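Local coordinates for MxaA (Stigmatella aurantiaca, PDB 4W4T), which supplies the terminal reductase domain of the myxalamid PKS-NRPS assembly line, an NADPH-binding short-chain dehydrogenase fold that probably releases the finished chain as a primary alcohol, at residues A34-D39 against S221-E226; E320-M325 against L332-Y337; S292-L297 against Y308-P313. All coordinates share one frame; numbering follows the deposited sequence.

Contact 1: A34-D39 against S221-E226; sequences ADAVLD and SKWVAE
Asp35 and Ala36 meet Val224 in a small, partly buried apolar contact, where the chain of helix 28-35 and the residues after it lie against the flank of helix 217-234. The Val224 CG1 methyl carries most of it, standing 3.7 Å from Asp35 CB and 3.8 Å from the backbone N of Ala36, so it rests on main chain as much as on side chain. A chi1 of 176° sets CG1 opposite the main-chain nitrogen of Val224 and out across the contact, while the CG2 branch lies in plane at the edge of the neighbouring Trp223 ring. The backbones come close here, with Ala36 CA and Val224 CA 5.1 Å apart. Helix 217-234 also bears Tyr218 and Lys222, spaced as in the Tyr-x-x-x-Lys signature of short-chain dehydrogenases, and both are NADPH-binding residues; the contact uses a different face of the helix from Lys222. Ala36 CB adds a looser touch on Trp223 CZ3 at 4.3 Å, and the indole NE1 is hydrogen-bonded to Glu209 O. The Asp35 carboxylate takes its partners from helix 159-177, a hydrogen bond from Tyr159 and a salt bridge with Arg163. Val224 packs on Tyr159 too.

Contact 2: E320-M325 against L332-Y337; sequences EMWNYM and LRVLPY
Leu332 sends its CD1 methyl into the angle between Trp322 and Met325, residues one helical turn apart. That methyl lies 3.8 Å from Trp322 CE3 and 3.9 Å from Met325 CB, a single branch serving both partners. The Leu332 torsions carry it there: CG lies opposite the carbonyl carbon (chi1 -69°) and the chain runs on extended to CD1 (chi2 178°). Leucine and indole cross at about a right angle, the methyl meeting the six-membered part of the ring. Two residues on, Val334 reaches the five-membered part, its CG2 being 3.8 Å from Trp322 CD1, again with the side chains roughly perpendicular. The indole is thus touched at one atom of each ring, CE3 and CD1, on either side of its attachment at CG. These partners join helix 318-328 to strand 333-336, a helix-turn-strand unit whose strand pairs in parallel with strand 274-277 in a small two-stranded sheet, separate from the Rossmann sheet. Within the helix, Met321 CB sits 4.0 Å above one face of the Trp322 ring, offset toward the rim, and the selenium of Met325, a selenomethionine, lies in plane at the edge. Trp322 NE1 makes a weak hydrogen bond to Pro276 O on strand 274-277.

Contact 3: S292-L297 against Y308-P313; sequences SAIVDL and YHLVNP
Ala293 and Leu297 of helix 292-297 face Leu310 and Tyr308 of strand 308-310, and the two segments run nearly antiparallel, with 156° between their directions and axes 10.0 Å apart at closest approach. The register follows: Ala293 CA lies 7.3 Å from Leu310 CA, whereas Leu297 CA stands 8.6 Å from Tyr308 CA, with the Leu297 side chain and the Tyr308 ring between them. Leu310 is the centre of an inverse gamma turn, where the chain leaves the strand.

The Leu310 side chain divides its two methyls among three helix residues. CD1 comes within 3.6 Å of Ile294 CG1, the two chains crossing at about a right angle, while CD2 settles 3.9 Å from Ala293 CB and also touches Leu297 CD1, whose chain slides past it in the opposite direction. Leu297 uses its branches differently. Its CG is anti to the carbonyl carbon (chi1 -70°), which carries both methyls to the Tyr308 ring. CD1 sits 3.8 Å from Tyr308 CG, beside the root of the ring, but CD2 stands over the centre of one face, 3.8 Å from the Tyr308 ring centroid and only 7° off the normal, a well-centred CH-pi contact. A serine in place of Tyr308 would probably leave Leu297 CD2 without its aromatic face and open a gap between helix and strand.

This is the layering of a Rossmann fold: helix 287-298 connects two strands, 285-286 and 307-310, that each run parallel to strand 239-248, and Ile294, Leu297 and Leu310 all pack on Leu242 of that strand. Ile294 further approaches Leu67, an NADPH-binding residue. With apolar side chains meeting and no polar bond between the segments, the match depends on shape, and the flat ring under a methyl contributes the most directional element.

In the fold
The three contacts share no helix or strand and grade from core to periphery. Contact 3 is fully buried, about 11 Å from the chain centre, and joins a helix to the main parallel sheet. Contact 1 joins segment 34-39 to helix 217-234 and is only partly buried, beside a carboxylate with polar partners. Contact 2 lies farthest out, about 26 Å from the chain centre; its interior is buried, yet Val334 is exposed. Strand 307-310 leads to helix 318-328, linking contacts 3 and 2 along the chain. All three are apolar: a methyl on main chain in contact 1, an indole in contact 2, interleaved leucines with one methyl over a tyrosine face in contact 3.

Contact 1: A34-D39 against S221-E226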
loop_
_atom_site.group_PDB
_atom_site.type_symbol
_atom_site.label_atom_id
_atom_site.label_comp_id
_atom_site.label_asym_id
_atom_site.label_seq_id
_atom_site.Cartn_x
_atom_site.Cartn_y
_atom_site.Cartn_z
ATOM N N ALA A 34 -26.720 -9.176 -3.040
ATOM C CA ALA A 34 -27.278 -9.735 -1.817
ATOM C C ALA A 34 -27.354 -8.661 -0.735
ATOM O O ALA A 34 -28.374 -8.526 -0.059
ATOM C CB ALA A 34 -26.448 -10.916 -1.334
ATOM N N ASP A 35 -26.273 -7.902 -0.579
ATOM C CA ASP A 35 -26.184 -6.875 0.467
ATOM C C ASP A 35 -27.111 -5.672 0.209
ATOM O O ASP A 35 -27.467 -4.934 1.144
ATOM C CB ASP A 35 -24.729 -6.404 0.613
ATOM C CG ASP A 35 -23.842 -7.440 1.312
ATOM O OD1 ASP A 35 -24.389 -8.314 2.020
ATOM O OD2 ASP A 35 -22.598 -7.387 1.168
ATOM N N ALA A 36 -27.505 -5.478 -1.049
ATOM C CA ALA A 36 -28.391 -4.372 -1.417
ATOM C C ALA A 36 -29.855 -4.659 -1.077
ATOM O O ALA A 36 -30.707 -3.799 -1.240
ATOM C CB ALA A 36 -28.251 -4.047 -2.906
ATOM N N VAL A 37 -30.146 -5.871 -0.608
ATOM C CA VAL A 37 -31.502 -6.204 -0.184
ATOM C C VAL A 37 -31.730 -5.697 1.231
ATOM O O VAL A 37 -31.022 -6.080 2.154
ATOM C CB VAL A 37 -31.757 -7.715 -0.259
ATOM C CG1 VAL A 37 -33.118 -8.067 0.323
ATOM C CG2 VAL A 37 -31.648 -8.182 -1.704
ATOM N N LEU A 38 -32.717 -4.820 1.396
ATOM C CA LEU A 38 -32.987 -4.208 2.693
ATOM C C LEU A 38 -33.902 -5.096 3.545
ATOM O O LEU A 38 -34.991 -5.467 3.098
ATOM C CB LEU A 38 -33.620 -2.829 2.505
ATOM C CG LEU A 38 -33.824 -1.984 3.763
ATOM C CD1 LEU A 38 -32.498 -1.726 4.461
ATOM C CD2 LEU A 38 -34.503 -0.680 3.411
ATOM N N ASP A 39 -33.444 -5.425 4.755
ATOM C CA ASP A 39 -34.202 -6.257 5.696
ATOM C C ASP A 39 -35.659 -5.827 5.748
ATOM O O ASP A 39 -35.956 -4.631 5.796
ATOM C CB ASP A 39 -33.607 -6.173 7.092
ATOM C CG ASP A 39 -32.207 -6.724 7.160
ATOM O OD1 ASP A 39 -31.837 -7.545 6.289
ATOM O OD2 ASP A 39 -31.467 -6.335 8.086
ATOM N N SER A 221 -18.935 -0.420 -2.328
ATOM C CA SER A 221 -19.650 -0.361 -1.043
ATOM C C SER A 221 -20.658 0.799 -1.012
ATOM O O SER A 221 -21.731 0.689 -0.415
ATOM C CB SER A 221 -18.665 -0.240 0.124
ATOM O OG SER A 221 -18.005 1.013 0.151
ATOM N N LYS A 222 -20.331 1.896 -1.684
ATOM C CA LYS A 222 -21.226 3.053 -1.696
ATOM C C LYS A 222 -22.410 2.797 -2.636
ATOM O O LYS A 222 -23.514 3.273 -2.398
ATOM C CB LYS A 222 -20.466 4.325 -2.097
ATOM C CG LYS A 222 -19.430 4.786 -1.061
ATOM C CD LYS A 222 -20.053 5.207 0.283
ATOM C CE LYS A 222 -20.741 6.582 0.190
ATOM N NZ LYS A 222 -21.113 7.123 1.543
ATOM N N TRP A 223 -22.181 2.030 -3.695
ATOM C CA TRP A 223 -23.275 1.625 -4.571
ATOM C C TRP A 223 -24.306 0.819 -3.765
ATOM O O TRP A 223 -25.509 1.080 -3.815
ATOM C CB TRP A 223 -22.737 0.798 -5.735
ATOM C CG TRP A 223 -23.762 0.312 -6.705
ATOM C CD1 TRP A 223 -24.147 0.918 -7.869
ATOM C CD2 TRP A 223 -24.513 -0.908 -6.620
ATOM N NE1 TRP A 223 -25.104 0.154 -8.508
ATOM C CE2 TRP A 223 -25.340 -0.972 -7.763
ATOM C CE3 TRP A 223 -24.566 -1.950 -5.686
ATOM C CZ2 TRP A 223 -26.215 -2.037 -7.993
ATOM C CZ3 TRP A 223 -25.427 -3.014 -5.921
ATOM C CH2 TRP A 223 -26.245 -3.044 -7.063
ATOM N N VAL A 224 -23.827 -0.170 -3.028
ATOM C CA VAL A 224 -24.719 -0.980 -2.211
ATOM C C VAL A 224 -25.466 -0.112 -1.180
ATOM O O VAL A 224 -26.689 -0.241 -1.003
ATOM C CB VAL A 224 -23.931 -2.105 -1.505
ATOM C CG1 VAL A 224 -24.825 -2.893 -0.576
ATOM C CG2 VAL A 224 -23.312 -3.025 -2.546
ATOM N N ALA A 225 -24.734 0.761 -0.489
ATOM C CA ALA A 225 -25.359 1.648 0.493
ATOM C C ALA A 225 -26.482 2.477 -0.138
ATOM O O ALA A 225 -27.580 2.588 0.428
ATOM C CB ALA A 225 -24.319 2.563 1.129
ATOM N N GLU A 226 -26.227 3.039 -1.316
ATOM C CA GLU A 226 -27.253 3.880 -1.929
ATOM C C GLU A 226 -28.457 3.047 -2.355
ATOM O O GLU A 226 -29.586 3.520 -2.268
ATOM C CB GLU A 226 -26.692 4.665 -3.124
ATOM C CG GLU A 226 -27.410 6.004 -3.335
ATOM C CD GLU A 226 -27.047 6.635 -4.660
ATOM O OE1 GLU A 226 -26.074 7.408 -4.698
ATOM O OE2 GLU A 226 -27.732 6.339 -5.656
#

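Contact 2: E320-M325 against L332-Y337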
loop_
_atom_site.group_PDB
_atom_site.type_symbol
_atom_site.label_atom_id
_atom_site.label_comp_id
_atom_site.label_asym_id
_atom_site.label_seq_id
_atom_site.Cartn_x
_atom_site.Cartn_y
_atom_site.Cartn_z
ATOM N N GLU A 320 -4.793 23.650 -17.724
ATOM C CA GLU A 320 -5.148 24.854 -16.968
ATOM C C GLU A 320 -4.666 24.723 -15.519
ATOM O O GLU A 320 -4.104 25.661 -14.944
ATOM C CB GLU A 320 -6.663 25.105 -17.012
ATOM C CG GLU A 320 -7.228 25.275 -18.415
ATOM C CD GLU A 320 -8.738 25.472 -18.430
ATOM O OE1 GLU A 320 -9.483 24.584 -17.939
ATOM O OE2 GLU A 320 -9.177 26.522 -18.943
HETATM N N MSE A 321 -4.873 23.550 -14.931
HETATM C CA MSE A 321 -4.379 23.302 -13.583
HETATM C C MSE A 321 -2.883 23.567 -13.491
HETATM O O MSE A 321 -2.427 24.230 -12.574
HETATM C CB MSE A 321 -4.676 21.866 -13.149
HETATM C CG MSE A 321 -6.068 21.628 -12.666
HETATM SE SE MSE A 321 -6.409 22.595 -10.977
HETATM C CE MSE A 321 -4.925 21.982 -9.896
ATOM N N TRP A 322 -2.103 23.047 -14.433
ATOM C CA TRP A 322 -0.668 23.246 -14.335
ATOM C C TRP A 322 -0.334 24.723 -14.539
ATOM O O TRP A 322 0.559 25.243 -13.870
ATOM C CB TRP A 322 0.092 22.363 -15.336
ATOM C CG TRP A 322 -0.442 20.953 -15.451
ATOM C CD1 TRP A 322 -0.608 20.242 -16.606
ATOM C CD2 TRP A 322 -0.888 20.098 -14.385
ATOM N NE1 TRP A 322 -1.122 18.993 -16.325
ATOM C CE2 TRP A 322 -1.311 18.883 -14.974
ATOM C CE3 TRP A 322 -0.969 20.233 -12.995
ATOM C CZ2 TRP A 322 -1.808 17.816 -14.216
ATOM C CZ3 TRP A 322 -1.467 19.174 -12.247
ATOM C CH2 TRP A 322 -1.874 17.980 -12.859
ATOM N N ASN A 323 -1.064 25.405 -15.420
ATOM C CA ASN A 323 -0.873 26.853 -15.569
ATOM C C ASN A 323 -1.063 27.557 -14.223
ATOM O O ASN A 323 -0.282 28.430 -13.862
ATOM C CB ASN A 323 -1.839 27.452 -16.594
ATOM C CG ASN A 323 -1.538 27.019 -18.026
ATOM O OD1 ASN A 323 -0.435 26.581 -18.344
ATOM N ND2 ASN A 323 -2.528 27.151 -18.895
ATOM N N TYR A 324 -2.112 27.177 -13.485
ATOM C CA TYR A 324 -2.421 27.863 -12.226
ATOM C C TYR A 324 -1.314 27.613 -11.212
ATOM O O TYR A 324 -0.973 28.486 -10.416
ATOM C CB TYR A 324 -3.777 27.409 -11.652
ATOM C CG TYR A 324 -4.974 27.654 -12.555
ATOM C CD1 TYR A 324 -4.967 28.687 -13.490
ATOM C CD2 TYR A 324 -6.101 26.838 -12.488
ATOM C CE1 TYR A 324 -6.059 28.920 -14.314
ATOM C CE2 TYR A 324 -7.203 27.060 -13.315
ATOM C CZ TYR A 324 -7.167 28.102 -14.228
ATOM O OH TYR A 324 -8.240 28.323 -15.058
HETATM N N MSE A 325 -0.759 26.402 -11.232
HETATM C CA MSE A 325 0.289 26.053 -10.288
HETATM C C MSE A 325 1.644 26.697 -10.633
HETATM O O MSE A 325 2.388 27.099 -9.740
HETATM C CB MSE A 325 0.397 24.529 -10.202
HETATM C CG MSE A 325 -0.901 23.967 -9.611
HETATM SE SE MSE A 325 -0.806 22.037 -9.489
HETATM C CE MSE A 325 0.585 21.929 -8.121
ATOM N N LEU A 332 6.524 22.935 -13.543
ATOM C CA LEU A 332 5.892 21.689 -13.944
ATOM C C LEU A 332 6.125 21.424 -15.427
ATOM O O LEU A 332 5.572 22.113 -16.292
ATOM C CB LEU A 332 4.386 21.723 -13.644
ATOM C CG LEU A 332 3.920 21.716 -12.185
ATOM C CD1 LEU A 332 2.399 21.813 -12.140
ATOM C CD2 LEU A 332 4.397 20.463 -11.436
ATOM N N ARG A 333 6.961 20.434 -15.723
ATOM C CA ARG A 333 7.026 19.887 -17.073
ATOM C C ARG A 333 5.804 19.017 -17.272
ATOM O O ARG A 333 5.310 18.410 -16.319
ATOM C CB ARG A 333 8.304 19.063 -17.291
ATOM C CG ARG A 333 9.591 19.799 -17.021
ATOM C CD ARG A 333 10.802 18.974 -17.472
ATOM N NE ARG A 333 10.728 17.605 -16.973
ATOM C CZ ARG A 333 11.050 17.243 -15.737
ATOM N NH1 ARG A 333 11.490 18.151 -14.872
ATOM N NH2 ARG A 333 10.933 15.973 -15.368
ATOM N N VAL A 334 5.290 18.951 -18.491
ATOM C CA VAL A 334 4.154 18.076 -18.747
ATOM C C VAL A 334 4.571 16.847 -19.546
ATOM O O VAL A 334 5.305 16.949 -20.525
ATOM C CB VAL A 334 3.031 18.805 -19.492
ATOM C CG1 VAL A 334 1.855 17.870 -19.718
ATOM C CG2 VAL A 334 2.579 19.991 -18.687
ATOM N N LEU A 335 4.080 15.695 -19.119
ATOM C CA LEU A 335 4.320 14.431 -19.795
ATOM C C LEU A 335 3.029 13.660 -20.006
ATOM O O LEU A 335 2.109 13.738 -19.181
ATOM C CB LEU A 335 5.272 13.561 -18.979
ATOM C CG LEU A 335 6.724 13.947 -18.777
ATOM C CD1 LEU A 335 7.311 12.945 -17.796
ATOM C CD2 LEU A 335 7.470 13.915 -20.106
ATOM N N PRO A 336 2.965 12.882 -21.095
ATOM C CA PRO A 336 1.875 11.920 -21.262
ATOM C C PRO A 336 1.699 11.100 -19.981
ATOM O O PRO A 336 2.702 10.840 -19.302
ATOM C CB PRO A 336 2.355 11.045 -22.424
ATOM C CG PRO A 336 3.255 11.927 -23.209
ATOM C CD PRO A 336 3.924 12.845 -22.217
ATOM N N TYR A 337 0.465 10.726 -19.652
ATOM C CA TYR A 337 0.182 10.089 -18.362
ATOM C C TYR A 337 1.013 8.837 -18.110
ATOM O O TYR A 337 1.461 8.593 -16.982
ATOM C CB TYR A 337 -1.300 9.725 -18.236
ATOM C CG TYR A 337 -1.601 9.095 -16.897
ATOM C CD1 TYR A 337 -1.694 9.872 -15.757
ATOM C CD2 TYR A 337 -1.749 7.720 -16.767
ATOM C CE1 TYR A 337 -1.942 9.306 -14.531
ATOM C CE2 TYR A 337 -1.997 7.144 -15.536
ATOM C CZ TYR A 337 -2.091 7.944 -14.425
ATOM O OH TYR A 337 -2.341 7.384 -13.193
#

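Contact 3: S292-L297 against Y308-P313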
loop_
_atom_site.group_PDB
_atom_site.type_symbol
_atom_site.label_atom_id
_atom_site.label_comp_id
_atom_site.label_asym_id
_atom_site.label_seq_id
_atom_site.Cartn_x
_atom_site.Cartn_y
_atom_site.Cartn_z
ATOM N N SER A 292 -22.658 23.628 2.196
ATOM C CA SER A 292 -23.799 24.550 2.111
ATOM C C SER A 292 -24.929 23.962 1.286
ATOM O O SER A 292 -26.092 24.130 1.632
ATOM C CB SER A 292 -23.393 25.909 1.522
ATOM O OG SER A 292 -22.629 26.641 2.456
ATOM N N ALA A 293 -24.597 23.273 0.196
ATOM C CA ALA A 293 -25.633 22.693 -0.658
ATOM C C ALA A 293 -26.365 21.557 0.054
ATOM O O ALA A 293 -27.580 21.437 -0.068
ATOM C CB ALA A 293 -25.045 22.191 -1.980
ATOM N N ILE A 294 -25.620 20.711 0.761
ATOM C CA ILE A 294 -26.250 19.646 1.536
ATOM C C ILE A 294 -27.313 20.228 2.462
ATOM O O ILE A 294 -28.466 19.789 2.464
ATOM C CB ILE A 294 -25.224 18.868 2.370
ATOM C CG1 ILE A 294 -24.320 18.037 1.456
ATOM C CG2 ILE A 294 -25.945 17.960 3.389
ATOM C CD1 ILE A 294 -23.171 17.366 2.201
ATOM N N VAL A 295 -26.923 21.227 3.241
ATOM C CA VAL A 295 -27.846 21.788 4.223
ATOM C C VAL A 295 -28.999 22.494 3.514
ATOM O O VAL A 295 -30.149 22.273 3.859
ATOM C CB VAL A 295 -27.133 22.747 5.196
ATOM C CG1 VAL A 295 -28.154 23.469 6.096
ATOM C CG2 VAL A 295 -26.135 21.981 6.048
ATOM N N ASP A 296 -28.723 23.286 2.504
ATOM C CA ASP A 296 -29.751 23.951 1.742
ATOM C C ASP A 296 -30.749 22.983 1.164
ATOM O O ASP A 296 -31.892 23.148 1.324
ATOM C CB ASP A 296 -29.142 24.809 0.630
ATOM C CG ASP A 296 -28.663 26.148 1.127
ATOM O OD1 ASP A 296 -28.982 26.553 2.216
ATOM O OD2 ASP A 296 -28.005 26.843 0.409
ATOM N N LEU A 297 -30.273 21.957 0.494
ATOM C CA LEU A 297 -31.158 20.989 -0.155
ATOM C C LEU A 297 -31.951 20.198 0.879
ATOM O O LEU A 297 -33.109 19.856 0.648
ATOM C CB LEU A 297 -30.367 20.030 -1.038
ATOM C CG LEU A 297 -29.773 20.673 -2.299
ATOM C CD1 LEU A 297 -28.647 19.792 -2.843
ATOM C CD2 LEU A 297 -30.865 20.872 -3.353
ATOM N N TYR A 308 -29.109 14.649 -5.927
ATOM C CA TYR A 308 -28.386 15.826 -6.400
ATOM C C TYR A 308 -26.898 15.558 -6.551
ATOM O O TYR A 308 -26.275 14.894 -5.723
ATOM C CB TYR A 308 -28.612 17.011 -5.456
ATOM C CG TYR A 308 -30.078 17.356 -5.343
ATOM C CD1 TYR A 308 -30.683 18.198 -6.267
ATOM C CD2 TYR A 308 -30.866 16.795 -4.342
ATOM C CE1 TYR A 308 -32.037 18.505 -6.186
ATOM C CE2 TYR A 308 -32.219 17.094 -4.250
ATOM C CZ TYR A 308 -32.800 17.945 -5.171
ATOM O OH TYR A 308 -34.145 18.236 -5.084
ATOM N N HIS A 309 -26.342 16.075 -7.638
ATOM C CA HIS A 309 -24.917 15.966 -7.888
ATOM C C HIS A 309 -24.231 17.221 -7.412
ATOM O O HIS A 309 -24.375 18.290 -8.017
ATOM C CB HIS A 309 -24.653 15.725 -9.368
ATOM C CG HIS A 309 -25.019 14.348 -9.823
ATOM N ND1 HIS A 309 -25.161 14.011 -11.153
ATOM C CD2 HIS A 309 -25.278 13.218 -9.120
ATOM C CE1 HIS A 309 -25.480 12.733 -11.250
ATOM N NE2 HIS A 309 -25.551 12.227 -10.029
ATOM N N LEU A 310 -23.498 17.105 -6.311
ATOM C CA LEU A 310 -22.820 18.264 -5.756
ATOM C C LEU A 310 -21.416 18.319 -6.329
ATOM O O LEU A 310 -20.436 17.976 -5.670
ATOM C CB LEU A 310 -22.811 18.213 -4.228
ATOM C CG LEU A 310 -24.211 18.034 -3.639
ATOM C CD1 LEU A 310 -24.179 18.140 -2.104
ATOM C CD2 LEU A 310 -25.178 19.049 -4.237
ATOM N N VAL A 311 -21.362 18.737 -7.589
ATOM C CA VAL A 311 -20.137 18.826 -8.362
ATOM C C VAL A 311 -19.986 20.243 -8.881
ATOM O O VAL A 311 -20.957 20.989 -8.968
ATOM C CB VAL A 311 -20.144 17.846 -9.549
ATOM C CG1 VAL A 311 -20.327 16.393 -9.049
ATOM C CG2 VAL A 311 -21.265 18.214 -10.520
ATOM N N ASN A 312 -18.764 20.609 -9.230
ATOM C CA ASN A 312 -18.526 21.890 -9.868
ATOM C C ASN A 312 -19.149 21.869 -11.262
ATOM O O ASN A 312 -18.803 21.020 -12.085
ATOM C CB ASN A 312 -17.028 22.182 -9.933
ATOM C CG ASN A 312 -16.730 23.665 -10.082
ATOM O OD1 ASN A 312 -17.473 24.388 -10.741
ATOM N ND2 ASN A 312 -15.657 24.123 -9.455
ATOM N N PRO A 313 -20.083 22.798 -11.530
ATOM C CA PRO A 313 -20.690 22.904 -12.864
ATOM C C PRO A 313 -19.660 23.204 -13.958
ATOM O O PRO A 313 -19.899 22.892 -15.127
ATOM C CB PRO A 313 -21.674 24.077 -12.714
ATOM C CG PRO A 313 -21.897 24.207 -11.246
ATOM C CD PRO A 313 -20.598 23.827 -10.612
#